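Local coordinates for protein DNA polymerase III subunit beta (Helicobacter pylori 26695, PDB 4S3I) that forms a sliding clamp that tethers DNA polymerases and other proteins to DNA and makes replication processive, at residues 211-216 and 228-233. Numbering follows the deposited sequence.
Sequences KLFYEN and IENEMH
In the central domain of the clamp, the linker leaving helix 203-212 packs its Phe-213 against the beta hairpin formed by strands 225-229 and 233-238, meeting Ile-228, Asn-230 and His-233. Phe-213 is the first residue past the helix to leave helical torsions, and its flat ring offers two faces: Ile-228 CG2 comes from across the contact to sit over the centre of one, 3.5 Å from the centroid, and CB of its own neighbour Leu-212 lies on the opposite face, toward the rim. The beta-branch of Ile-228 supplies this methyl, while Asn-230 ND2 approaches Phe-213 CD1 obliquely at 3.8 Å. One residue earlier, Leu-212 sets CD2 in a CH-pi contact over the His-233 ring, 4.2 Å from the centroid; histidine suits this place by pairing a flat face with a polar ND1, hydrogen-bonded to Ser-57 OG on strand 53-60. In the turn joining the strands, Asn-230 forms an Asx motif: a chi2 of 9° sets OD1 to accept from His-233 N at 2.8 Å, nearly in line with the side-chain C=O, and weakly from Met-232 N. An amide suits this place because its other end donates: ND2 gives a hydrogen bond to a water 3.2 Å away, which bridges to the linker by donating to Asn-216 O. A second water accepts from Tyr-214 N, donates to Glu-215 O, 2.7 Å away, and takes a weak bond from the same ND2.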
loop_
_atom_site.group_PDB
_atom_site.type_symbol
_atom_site.label_atom_id
_atom_site.label_comp_id
_atom_site.label_asym_id
_atom_site.label_seq_id
_atom_site.Cartn_x
_atom_site.Cartn_y
_atom_site.Cartn_z
ATOM N N LYS A 211 -10.527 -9.852 -11.980
ATOM C CA LYS A 211 -10.100 -10.591 -10.790
ATOM C C LYS A 211 -10.548 -12.047 -10.851
ATOM O O LYS A 211 -9.974 -12.907 -10.188
ATOM C CB LYS A 211 -10.639 -9.951 -9.506
ATOM C CG LYS A 211 -10.339 -8.484 -9.314
ATOM C CD LYS A 211 -11.035 -8.001 -8.043
ATOM C CE LYS A 211 -11.359 -6.515 -8.092
ATOM N NZ LYS A 211 -12.187 -6.093 -6.915
ATOM N N LEU A 212 -11.585 -12.320 -11.641
ATOM C CA LEU A 212 -12.231 -13.618 -11.590
ATOM C C LEU A 212 -11.816 -14.532 -12.726
ATOM O O LEU A 212 -11.678 -15.749 -12.543
ATOM C CB LEU A 212 -13.752 -13.450 -11.621
ATOM C CG LEU A 212 -14.366 -12.823 -10.375
ATOM C CD1 LEU A 212 -15.788 -12.349 -10.636
ATOM C CD2 LEU A 212 -14.350 -13.840 -9.251
ATOM N N PHE A 213 -11.627 -13.952 -13.906
ATOM C CA PHE A 213 -11.546 -14.774 -15.111
ATOM C C PHE A 213 -10.266 -14.522 -15.886
ATOM O O PHE A 213 -9.696 -13.449 -15.811
ATOM C CB PHE A 213 -12.755 -14.515 -16.010
ATOM C CG PHE A 213 -14.081 -14.782 -15.340
ATOM C CD1 PHE A 213 -14.528 -16.086 -15.153
ATOM C CD2 PHE A 213 -14.878 -13.730 -14.908
ATOM C CE1 PHE A 213 -15.762 -16.342 -14.528
ATOM C CE2 PHE A 213 -16.110 -13.965 -14.289
ATOM C CZ PHE A 213 -16.551 -15.273 -14.094
ATOM N N TYR A 214 -9.837 -15.521 -16.642
ATOM C CA TYR A 214 -8.648 -15.392 -17.471
ATOM C C TYR A 214 -8.895 -16.084 -18.818
ATOM O O TYR A 214 -8.974 -15.436 -19.861
ATOM C CB TYR A 214 -7.444 -15.984 -16.743
ATOM C CG TYR A 214 -6.151 -15.842 -17.508
ATOM C CD1 TYR A 214 -5.599 -14.590 -17.742
ATOM C CD2 TYR A 214 -5.477 -16.961 -17.983
ATOM C CE1 TYR A 214 -4.409 -14.452 -18.444
ATOM C CE2 TYR A 214 -4.287 -16.836 -18.683
ATOM C CZ TYR A 214 -3.760 -15.579 -18.908
ATOM O OH TYR A 214 -2.578 -15.437 -19.604
ATOM N N GLU A 215 -9.053 -17.401 -18.790
ATOM C CA GLU A 215 -9.437 -18.120 -19.996
ATOM C C GLU A 215 -10.377 -19.275 -19.664
ATOM O O GLU A 215 -10.611 -19.577 -18.490
ATOM C CB GLU A 215 -8.197 -18.623 -20.744
ATOM C CG GLU A 215 -7.317 -19.551 -19.919
ATOM C CD GLU A 215 -6.069 -19.969 -20.676
ATOM O OE1 GLU A 215 -5.888 -19.493 -21.822
ATOM O OE2 GLU A 215 -5.279 -20.771 -20.129
ATOM N N ASN A 216 -10.899 -19.916 -20.706
ATOM C CA ASN A 216 -11.844 -21.020 -20.564
ATOM C C ASN A 216 -13.062 -20.621 -19.731
ATOM O O ASN A 216 -13.284 -21.133 -18.626
ATOM C CB ASN A 216 -11.154 -22.285 -20.032
ATOM C CG ASN A 216 -10.150 -22.865 -21.027
ATOM O OD1 ASN A 216 -10.338 -22.771 -22.241
ATOM N ND2 ASN A 216 -9.076 -23.461 -20.512
ATOM N N ILE A 228 -21.064 -14.277 -17.246
ATOM C CA ILE A 228 -19.814 -14.962 -17.545
ATOM C C ILE A 228 -19.665 -16.166 -16.627
ATOM O O ILE A 228 -19.826 -16.044 -15.408
ATOM C CB ILE A 228 -18.619 -14.014 -17.379
ATOM C CG1 ILE A 228 -18.731 -12.865 -18.382
ATOM C CG2 ILE A 228 -17.309 -14.747 -17.567
ATOM C CD1 ILE A 228 -17.635 -11.813 -18.241
ATOM N N GLU A 229 -19.375 -17.331 -17.205
ATOM C CA GLU A 229 -19.312 -18.563 -16.419
ATOM C C GLU A 229 -18.078 -19.419 -16.710
ATOM O O GLU A 229 -17.689 -19.595 -17.870
ATOM C CB GLU A 229 -20.576 -19.417 -16.640
ATOM C CG GLU A 229 -21.865 -18.643 -16.813
ATOM C CD GLU A 229 -23.033 -19.513 -17.276
ATOM O OE1 GLU A 229 -23.655 -19.175 -18.316
ATOM O OE2 GLU A 229 -23.328 -20.526 -16.598
ATOM N N ASN A 230 -17.465 -19.941 -15.648
ATOM C CA ASN A 230 -16.559 -21.091 -15.771
ATOM C C ASN A 230 -17.003 -22.158 -14.779
ATOM O O ASN A 230 -18.146 -22.106 -14.306
ATOM C CB ASN A 230 -15.083 -20.705 -15.601
ATOM C CG ASN A 230 -14.767 -20.122 -14.234
ATOM O OD1 ASN A 230 -15.592 -20.139 -13.304
ATOM N ND2 ASN A 230 -13.558 -19.592 -14.104
ATOM N N GLU A 231 -16.139 -23.115 -14.448
ATOM C CA GLU A 231 -16.611 -24.224 -13.617
ATOM C C GLU A 231 -16.953 -23.772 -12.195
ATOM O O GLU A 231 -17.933 -24.244 -11.614
ATOM C CB GLU A 231 -15.638 -25.410 -13.622
ATOM C CG GLU A 231 -16.327 -26.765 -13.380
ATOM C CD GLU A 231 -15.748 -27.893 -14.233
ATOM O OE1 GLU A 231 -15.413 -28.960 -13.665
ATOM O OE2 GLU A 231 -15.640 -27.715 -15.468
ATOM N N MET A 232 -16.175 -22.830 -11.660
ATOM C CA MET A 232 -16.387 -22.355 -10.287
ATOM C C MET A 232 -17.353 -21.158 -10.147
ATOM O O MET A 232 -18.092 -21.062 -9.159
ATOM C CB MET A 232 -15.044 -22.023 -9.612
ATOM C CG MET A 232 -15.194 -21.457 -8.199
ATOM S SD MET A 232 -13.630 -21.181 -7.328
ATOM C CE MET A 232 -14.245 -20.413 -5.815
ATOM N N HIS A 233 -17.347 -20.252 -11.121
ATOM C CA HIS A 233 -18.063 -18.987 -10.974
ATOM C C HIS A 233 -19.151 -18.729 -12.006
ATOM O O HIS A 233 -19.012 -19.090 -13.181
ATOM C CB HIS A 233 -17.078 -17.821 -11.044
ATOM C CG HIS A 233 -15.986 -17.880 -10.027
ATOM N ND1 HIS A 233 -16.230 -17.840 -8.669
ATOM C CD2 HIS A 233 -14.642 -17.947 -10.168
ATOM C CE1 HIS A 233 -15.081 -17.890 -8.021
ATOM N NE2 HIS A 233 -14.099 -17.954 -8.905
HETATM O O HOH W 1 -11.272 -18.200 -16.280
HETATM O O HOH W 2 -11.937 -21.166 -16.395
#